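ESX-1 secretion system protein EccA1 (Mycobacterium tuberculosis, PDB 4F3V) probably hydrolyses ATP to help drive export of ESX-1 virulence factors, this chain being its N-terminal tetratricopeptide-repeat domain. Local coordinates at residues A[185-190]-A[215-220]; A[192-197]-A[208-213]. All blocks are in the same frame, centred on the assembly; numbering follows the deposited sequence.

How the contacts relate
Contacts 1 and 2 sample one helix pair, 187-198 against 207-221, at two levels about 10 Å apart between centres. Because the helices run antiparallel, the start of the first meets the end of the second in contact 1, while contact 2 lies nearer the turn that connects them, so its segments are 11 residues apart in sequence against 25. Contact 2 buries more surface between its segments, 206 Å² against 174 Å², and its centre lies nearer the chain centre, about 17 Å against about 24 Å for contact 1. Each level also carries a sulfate, probably from the crystallisation liquor: one by the helix start at T188, one bound by both R192 and R193.

Contact 1 of 2, residues A[185-190]-A[215-220]; sequences ALFTEA and AMARRS. With SO4 (sulfate ion), chain G.
F187 and A217 bring the backbones together, their CA atoms 5.1 Å apart where helix 187-198 begins beside the C-terminal part of helix 207-221. L186 is the N-cap of the first helix, and its O accepts the N-H of A190 at 2.9 Å. Just before it, A185, with a positive phi, is the C-prime residue of the Schellman motif that closes helix 167-183.

The F187 ring carries the contact. Its CG lies anti to the carbonyl carbon (chi1 -65°), which sends the ring across to the second helix. S220 CB sits over one face, 3.9 Å from the ring centroid and 27° off the normal, a CH-pi contact displaced toward the CZ-CE2 rim. The opposite face has A185 CA above it, so the preceding turn and the partner helix each touch one face, both toward the rim. At CD1 the approach is oblique: A217 CA comes to 3.6 Å and A217 CB to 3.7 Å.

A sulfate sits at the helix start, where T188 N donates to O3 at 2.8 Å with an N-H...O angle of 157°, and T188 OG1 donates to the same oxygen. Q221 NE2 also bonds the ion. With no hydrogen bond between the segments, cohesion here comes from ring and aliphatic contacts, whereas the anion is held by polar groups and probably benefits from the positive end of the helix dipole.

Contact 2 of 2, residues A[192-197]-A[208-213]; sequences RRLTEA and RAIAWY. With SO4 (sulfate ion), chain E.
L194 meets I210 and Y213 in the apolar part of this contact, between helices whose local axes approach to 9.8 Å at 147°, well on the antiparallel side. The nearest CA atoms are those of L194 and I210. L194 points toward the other helix with CG anti to the carbonyl carbon, and its CD1 branch reaches Y213 CB at 3.6 Å, the two side chains crossing obliquely. Y213 contributes its CB, while its ring leads away and takes W212 CD1 over the centre of one face, 3.7 Å above the plane. I210 uses both branches: CG2 lies 3.8 Å from L194 O, and CD1 reaches the A197 backbone at 4.3 Å from its C atom. No hydrogen bond links the segments, and the interface is aliphatic contact with backbone atoms included.

Polar interactions gather on another side of helix 192-197, round a sulfate. R193 NH1 donates to O2 at 2.8 Å with a nearly straight N-H...O angle of 176°, and that oxygen lies at the guanidinium edge, in its plane. R192, bent at chi3, donates NH1 to O1 at 3.1 Å with an angle of 141°. R192 NH2 lies 3.2 Å above the centre of the R193 guanidinium while both groups bind the same sulfate, which probably favours the pairing. E189 forms a salt bridge with R193 NE and so helps fix that group's rotation.

Neighbouring helices flank the pair: helix 167-183 meets A197 through V175 and Y213 through V179 and N183, whereas helix 224-237 packs on A211 and W212, so helix 207-221 contacts helices before and after it in this alpha-helical repeat domain.

Contact 1 of 2, residues A[185-190]-A[215-220]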
ATOM      1  N   ALA A 185      16.638  15.784  -1.188  1.00 25.48           N
ATOM      2  CA  ALA A 185      17.510  16.523  -2.100  1.00 26.53           C
ATOM      3  C   ALA A 185      18.824  15.802  -2.426  1.00 27.08           C
ATOM      4  O   ALA A 185      19.802  16.433  -2.841  1.00 28.59           O
ATOM      5  CB  ALA A 185      17.783  17.933  -1.558  1.00 28.41           C
ATOM      6  N   LEU A 186      18.818  14.476  -2.267  1.00 26.40           N
ATOM      7  CA  LEU A 186      19.944  13.617  -2.611  1.00 26.76           C
ATOM      8  C   LEU A 186      19.679  13.094  -4.018  1.00 26.63           C
ATOM      9  O   LEU A 186      19.411  11.916  -4.233  1.00 24.88           O
ATOM     10  CB  LEU A 186      20.067  12.475  -1.606  1.00 26.24           C
ATOM     11  CG  LEU A 186      20.243  12.888  -0.139  1.00 26.41           C
ATOM     12  CD1 LEU A 186      20.347  11.674   0.764  1.00 25.76           C
ATOM     13  CD2 LEU A 186      21.445  13.796   0.061  1.00 28.28           C
ATOM     14  N   PHE A 187      19.751  14.013  -4.966  1.00 26.75           N
ATOM     15  CA  PHE A 187      19.196  13.793  -6.279  1.00 26.80           C
ATOM     16  C   PHE A 187      19.985  12.785  -7.122  1.00 26.90           C
ATOM     17  O   PHE A 187      19.388  12.008  -7.875  1.00 24.61           O
ATOM     18  CB  PHE A 187      19.076  15.142  -7.018  1.00 28.08           C
ATOM     19  CG  PHE A 187      18.089  16.101  -6.386  1.00 28.91           C
ATOM     20  CD1 PHE A 187      16.775  15.711  -6.180  1.00 28.61           C
ATOM     21  CD2 PHE A 187      18.471  17.377  -5.981  1.00 30.71           C
ATOM     22  CE1 PHE A 187      15.850  16.574  -5.604  1.00 28.37           C
ATOM     23  CE2 PHE A 187      17.552  18.238  -5.394  1.00 31.43           C
ATOM     24  CZ  PHE A 187      16.235  17.824  -5.219  1.00 30.00           C
ATOM     25  N   THR A 188      21.317  12.811  -7.012  1.00 27.85           N
ATOM     26  CA  THR A 188      22.145  11.854  -7.739  1.00 28.81           C
ATOM     27  C   THR A 188      21.880  10.438  -7.252  1.00 27.83           C
ATOM     28  O   THR A 188      21.727   9.520  -8.056  1.00 27.07           O
ATOM     29  CB  THR A 188      23.648  12.181  -7.633  1.00 30.93           C
ATOM     30  OG1 THR A 188      23.894  13.382  -8.363  1.00 31.74           O
ATOM     31  CG2 THR A 188      24.508  11.067  -8.241  1.00 31.46           C
ATOM     32  N   GLU A 189      21.836  10.266  -5.927  1.00 27.93           N
ATOM     33  CA  GLU A 189      21.493   8.985  -5.330  1.00 27.51           C
ATOM     34  C   GLU A 189      20.087   8.533  -5.778  1.00 25.24           C
ATOM     35  O   GLU A 189      19.901   7.366  -6.131  1.00 24.12           O
ATOM     36  CB  GLU A 189      21.598   9.066  -3.795  1.00 28.99           C
ATOM     37  CG  GLU A 189      21.083   7.813  -3.089  1.00 29.12           C
ATOM     38  CD  GLU A 189      21.290   7.803  -1.589  1.00 29.96           C
ATOM     39  OE1 GLU A 189      21.846   8.774  -1.005  1.00 30.78           O
ATOM     40  OE2 GLU A 189      20.868   6.799  -0.988  1.00 30.50           O
ATOM     41  N   ALA A 190      19.114   9.446  -5.736  1.00 23.37           N
ATOM     42  CA  ALA A 190      17.752   9.155  -6.194  1.00 23.08           C
ATOM     43  C   ALA A 190      17.750   8.619  -7.630  1.00 23.68           C
ATOM     44  O   ALA A 190      17.123   7.614  -7.920  1.00 22.88           O
ATOM     45  CB  ALA A 190      16.860  10.384  -6.102  1.00 22.26           C
ATOM     46  N   ALA A 215      12.102  12.752 -12.845  1.00 22.06           N
ATOM     47  CA  ALA A 215      11.893  14.055 -13.515  1.00 23.15           C
ATOM     48  C   ALA A 215      12.168  15.182 -12.554  1.00 24.84           C
ATOM     49  O   ALA A 215      12.858  16.162 -12.896  1.00 26.61           O
ATOM     50  CB  ALA A 215      10.486  14.179 -14.095  1.00 23.60           C
ATOM     51  N   MET A 216      11.638  15.063 -11.342  1.00 24.99           N
ATOM     52  CA  MET A 216      11.862  16.094 -10.321  1.00 26.27           C
ATOM     53  C   MET A 216      13.343  16.217  -9.952  1.00 26.55           C
ATOM     54  O   MET A 216      13.854  17.329  -9.810  1.00 29.09           O
ATOM     55  CB  MET A 216      11.016  15.821  -9.076  1.00 25.90           C
ATOM     56  CG  MET A 216       9.524  16.069  -9.264  1.00 27.29           C
ATOM     57  SD  MET A 216       9.079  17.744  -9.781  1.00 29.91           S
ATOM     58  CE  MET A 216       8.487  17.505 -11.449  1.00 29.84           C
ATOM     59  N   ALA A 217      14.038  15.088  -9.801  1.00 25.86           N
ATOM     60  CA  ALA A 217      15.476  15.141  -9.526  1.00 26.52           C
ATOM     61  C   ALA A 217      16.239  15.846 -10.652  1.00 28.33           C
ATOM     62  O   ALA A 217      17.130  16.668 -10.388  1.00 28.51           O
ATOM     63  CB  ALA A 217      16.057  13.765  -9.294  1.00 24.67           C
ATOM     64  N   ARG A 218      15.922  15.496 -11.903  1.00 28.11           N
ATOM     65  CA  ARG A 218      16.603  16.117 -13.033  1.00 29.90           C
ATOM     66  C   ARG A 218      16.358  17.604 -13.090  1.00 30.87           C
ATOM     67  O   ARG A 218      17.287  18.397 -13.336  1.00 32.39           O
ATOM     68  CB  ARG A 218      16.169  15.488 -14.354  1.00 29.98           C
ATOM     69  CG  ARG A 218      16.572  14.040 -14.494  1.00 29.99           C
ATOM     70  CD  ARG A 218      18.057  13.899 -14.705  1.00 32.31           C
ATOM     71  NE  ARG A 218      18.387  12.489 -14.735  1.00 33.41           N
ATOM     72  CZ  ARG A 218      19.616  11.989 -14.680  1.00 35.07           C
ATOM     73  NH1 ARG A 218      20.675  12.772 -14.571  1.00 36.99           N
ATOM     74  NH2 ARG A 218      19.772  10.677 -14.737  1.00 37.21           N
ATOM     75  N   ARG A 219      15.109  18.000 -12.897  1.00 31.04           N
ATOM     76  CA  ARG A 219      14.766  19.422 -12.951  1.00 32.86           C
ATOM     77  C   ARG A 219      15.521  20.207 -11.864  1.00 34.51           C
ATOM     78  O   ARG A 219      16.072  21.259 -12.135  1.00 34.29           O
ATOM     79  CB  ARG A 219      13.268  19.629 -12.793  1.00 33.24           C
ATOM     80  CG  ARG A 219      12.875  21.100 -12.712  1.00 35.23           C
ATOM     81  CD  ARG A 219      11.383  21.274 -12.879  1.00 35.74           C
ATOM     82  NE  ARG A 219      10.989  21.217 -14.277  1.00 36.07           N
ATOM     83  CZ  ARG A 219       9.730  21.134 -14.687  1.00 36.88           C
ATOM     84  NH1 ARG A 219       8.728  21.073 -13.810  1.00 37.36           N
ATOM     85  NH2 ARG A 219       9.461  21.119 -15.983  1.00 36.16           N
ATOM     86  N   SER A 220      15.562  19.683 -10.636  1.00 34.23           N
ATOM     87  CA  SER A 220      16.244  20.401  -9.545  1.00 35.62           C
ATOM     88  C   SER A 220      17.756  20.483  -9.761  1.00 35.96           C
ATOM     89  O   SER A 220      18.388  21.426  -9.331  1.00 36.56           O
ATOM     90  CB  SER A 220      15.938  19.768  -8.198  1.00 35.54           C
ATOM     91  OG  SER A 220      14.552  19.948  -7.890  1.00 37.50           O
TER
HETATM   92  S   SO4 G1005      23.035  16.091  -6.104  1.00 69.36           S
HETATM   93  O1  SO4 G1005      24.377  16.686  -5.927  1.00 70.10           O
HETATM   94  O2  SO4 G1005      22.601  16.337  -7.504  1.00 63.03           O
HETATM   95  O3  SO4 G1005      23.110  14.641  -5.794  1.00 60.22           O
HETATM   96  O4  SO4 G1005      22.079  16.718  -5.159  1.00 70.58           O

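Contact 2 of 2, residues A[192-197]-A[208-213]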
ATOM      1  N   ARG A 192      20.290   7.172  -9.365  1.00 27.93           N
ATOM      2  CA  ARG A 192      20.874   5.823  -9.380  1.00 29.74           C
ATOM      3  C   ARG A 192      19.851   4.762  -8.865  1.00 28.03           C
ATOM      4  O   ARG A 192      19.575   3.767  -9.531  1.00 26.01           O
ATOM      5  CB  ARG A 192      22.150   5.761  -8.515  1.00 33.43           C
ATOM      6  CG  ARG A 192      22.827   4.387  -8.517  1.00 37.05           C
ATOM      7  CD  ARG A 192      24.085   4.299  -7.653  1.00 40.85           C
ATOM      8  NE  ARG A 192      23.851   4.690  -6.255  1.00 43.31           N
ATOM      9  CZ  ARG A 192      23.451   3.887  -5.259  1.00 44.22           C
ATOM     10  NH1 ARG A 192      23.200   2.588  -5.451  1.00 45.28           N
ATOM     11  NH2 ARG A 192      23.289   4.396  -4.043  1.00 44.89           N
ATOM     12  N   ARG A 193      19.260   5.002  -7.703  1.00 26.09           N
ATOM     13  CA  ARG A 193      18.353   4.009  -7.126  1.00 25.53           C
ATOM     14  C   ARG A 193      17.076   3.810  -7.930  1.00 24.72           C
ATOM     15  O   ARG A 193      16.609   2.675  -8.066  1.00 25.21           O
ATOM     16  CB  ARG A 193      18.011   4.336  -5.673  1.00 24.74           C
ATOM     17  CG  ARG A 193      19.223   4.331  -4.779  1.00 25.57           C
ATOM     18  CD  ARG A 193      18.821   4.534  -3.338  1.00 25.24           C
ATOM     19  NE  ARG A 193      19.971   4.624  -2.448  1.00 26.62           N
ATOM     20  CZ  ARG A 193      20.709   3.584  -2.054  1.00 27.92           C
ATOM     21  NH1 ARG A 193      20.442   2.348  -2.481  1.00 27.83           N
ATOM     22  NH2 ARG A 193      21.730   3.780  -1.221  1.00 29.35           N
ATOM     23  N   LEU A 194      16.503   4.894  -8.444  1.00 24.05           N
ATOM     24  CA  LEU A 194      15.260   4.803  -9.206  1.00 23.91           C
ATOM     25  C   LEU A 194      15.501   4.136 -10.562  1.00 25.28           C
ATOM     26  O   LEU A 194      14.653   3.365 -11.033  1.00 26.28           O
ATOM     27  CB  LEU A 194      14.609   6.180  -9.374  1.00 23.47           C
ATOM     28  CG  LEU A 194      14.032   6.804  -8.085  1.00 23.93           C
ATOM     29  CD1 LEU A 194      13.567   8.249  -8.361  1.00 23.07           C
ATOM     30  CD2 LEU A 194      12.918   5.937  -7.495  1.00 21.54           C
ATOM     31  N   THR A 195      16.660   4.405 -11.163  1.00 26.66           N
ATOM     32  CA  THR A 195      17.060   3.739 -12.411  1.00 27.52           C
ATOM     33  C   THR A 195      17.279   2.233 -12.212  1.00 29.08           C
ATOM     34  O   THR A 195      16.757   1.446 -12.991  1.00 28.84           O
ATOM     35  CB  THR A 195      18.291   4.406 -13.046  1.00 27.72           C
ATOM     36  OG1 THR A 195      17.987   5.788 -13.284  1.00 26.04           O
ATOM     37  CG2 THR A 195      18.673   3.705 -14.370  1.00 28.48           C
ATOM     38  N   GLU A 196      17.974   1.835 -11.146  1.00 30.99           N
ATOM     39  CA  GLU A 196      18.113   0.414 -10.817  1.00 33.67           C
ATOM     40  C   GLU A 196      16.772  -0.261 -10.505  1.00 31.65           C
ATOM     41  O   GLU A 196      16.495  -1.374 -10.992  1.00 30.05           O
ATOM     42  CB  GLU A 196      19.096   0.200  -9.669  1.00 38.81           C
ATOM     43  CG  GLU A 196      20.546   0.427 -10.099  1.00 46.26           C
ATOM     44  CD  GLU A 196      21.581   0.240  -8.988  1.00 52.68           C
ATOM     45  OE1 GLU A 196      21.311  -0.535  -8.043  1.00 61.06           O
ATOM     46  OE2 GLU A 196      22.694   0.820  -9.085  1.00 58.36           O
ATOM     47  N   ALA A 197      15.936   0.403  -9.709  1.00 29.49           N
ATOM     48  CA  ALA A 197      14.636  -0.161  -9.351  1.00 29.33           C
ATOM     49  C   ALA A 197      13.754  -0.315 -10.605  1.00 29.28           C
ATOM     50  O   ALA A 197      12.916  -1.218 -10.691  1.00 28.25           O
ATOM     51  CB  ALA A 197      13.947   0.704  -8.299  1.00 27.43           C
ATOM     52  N   ARG A 208       5.001   5.080 -12.187  1.00 23.89           N
ATOM     53  CA  ARG A 208       4.613   6.473 -12.025  1.00 24.63           C
ATOM     54  C   ARG A 208       5.517   7.259 -11.059  1.00 22.86           C
ATOM     55  O   ARG A 208       5.983   8.360 -11.409  1.00 22.37           O
ATOM     56  CB  ARG A 208       3.162   6.561 -11.602  1.00 27.17           C
ATOM     57  CG  ARG A 208       2.241   6.061 -12.704  1.00 30.75           C
ATOM     58  CD  ARG A 208       0.819   5.967 -12.215  1.00 33.98           C
ATOM     59  NE  ARG A 208       0.325   7.293 -11.884  1.00 36.83           N
ATOM     60  CZ  ARG A 208      -0.622   7.566 -10.993  1.00 39.97           C
ATOM     61  NH1 ARG A 208      -1.196   6.616 -10.269  1.00 40.80           N
ATOM     62  NH2 ARG A 208      -0.973   8.833 -10.806  1.00 43.29           N
ATOM     63  N   ALA A 209       5.766   6.696  -9.874  1.00 20.71           N
ATOM     64  CA  ALA A 209       6.666   7.320  -8.903  1.00 19.72           C
ATOM     65  C   ALA A 209       8.099   7.344  -9.430  1.00 18.96           C
ATOM     66  O   ALA A 209       8.821   8.313  -9.241  1.00 18.63           O
ATOM     67  CB  ALA A 209       6.619   6.591  -7.549  1.00 20.00           C
ATOM     68  N   ILE A 210       8.523   6.280 -10.100  1.00 19.23           N
ATOM     69  CA  ILE A 210       9.871   6.218 -10.644  1.00 19.02           C
ATOM     70  C   ILE A 210      10.083   7.403 -11.619  1.00 20.36           C
ATOM     71  O   ILE A 210      11.037   8.180 -11.466  1.00 20.75           O
ATOM     72  CB  ILE A 210      10.157   4.875 -11.350  1.00 18.93           C
ATOM     73  CG1 ILE A 210      10.285   3.742 -10.320  1.00 18.75           C
ATOM     74  CG2 ILE A 210      11.452   4.979 -12.158  1.00 18.32           C
ATOM     75  CD1 ILE A 210      10.343   2.346 -10.935  1.00 18.68           C
ATOM     76  N   ALA A 211       9.192   7.556 -12.599  1.00 20.47           N
ATOM     77  CA  ALA A 211       9.365   8.617 -13.620  1.00 20.72           C
ATOM     78  C   ALA A 211       9.200  10.016 -13.020  1.00 21.16           C
ATOM     79  O   ALA A 211       9.971  10.912 -13.312  1.00 20.57           O
ATOM     80  CB  ALA A 211       8.396   8.411 -14.782  1.00 20.83           C
ATOM     81  N   TRP A 212       8.200  10.182 -12.154  1.00 21.17           N
ATOM     82  CA  TRP A 212       7.957  11.463 -11.509  1.00 22.08           C
ATOM     83  C   TRP A 212       9.127  11.952 -10.716  1.00 21.76           C
ATOM     84  O   TRP A 212       9.554  13.086 -10.855  1.00 21.63           O
ATOM     85  CB  TRP A 212       6.738  11.382 -10.589  1.00 22.24           C
ATOM     86  CG  TRP A 212       6.486  12.648  -9.835  1.00 23.30           C
ATOM     87  CD1 TRP A 212       6.732  12.905  -8.481  1.00 24.13           C
ATOM     88  CD2 TRP A 212       5.880  13.871 -10.357  1.00 24.95           C
ATOM     89  NE1 TRP A 212       6.357  14.180  -8.154  1.00 24.83           N
ATOM     90  CE2 TRP A 212       5.828  14.814  -9.239  1.00 25.99           C
ATOM     91  CE3 TRP A 212       5.394  14.272 -11.608  1.00 25.63           C
ATOM     92  CZ2 TRP A 212       5.315  16.100  -9.389  1.00 27.39           C
ATOM     93  CZ3 TRP A 212       4.879  15.562 -11.744  1.00 27.19           C
ATOM     94  CH2 TRP A 212       4.850  16.464 -10.660  1.00 28.03           C
ATOM     95  N   TYR A 213       9.669  11.094  -9.868  1.00 21.14           N
ATOM     96  CA  TYR A 213      10.778  11.502  -9.016  1.00 20.85           C
ATOM     97  C   TYR A 213      12.091  11.628  -9.784  1.00 20.86           C
ATOM     98  O   TYR A 213      12.916  12.487  -9.448  1.00 21.23           O
ATOM     99  CB  TYR A 213      10.872  10.603  -7.768  1.00 20.13           C
ATOM    100  CG  TYR A 213       9.831  10.983  -6.730  1.00 20.07           C
ATOM    101  CD1 TYR A 213       9.983  12.132  -5.948  1.00 22.06           C
ATOM    102  CD2 TYR A 213       8.691  10.232  -6.544  1.00 20.58           C
ATOM    103  CE1 TYR A 213       9.026  12.513  -5.002  1.00 22.44           C
ATOM    104  CE2 TYR A 213       7.726  10.599  -5.605  1.00 20.72           C
ATOM    105  CZ  TYR A 213       7.905  11.729  -4.833  1.00 21.85           C
ATOM    106  OH  TYR A 213       6.954  12.088  -3.906  1.00 23.08           O
TER
HETATM  107  S   SO4 E1003      23.400   0.264  -1.600  1.00 62.13           S
HETATM  108  O1  SO4 E1003      23.764   0.807  -2.932  1.00 62.06           O
HETATM  109  O2  SO4 E1003      21.928   0.221  -1.521  1.00 58.32           O
HETATM  110  O3  SO4 E1003      23.894  -1.118  -1.433  1.00 64.28           O
HETATM  111  O4  SO4 E1003      23.983   1.139  -0.551  1.00 58.37           O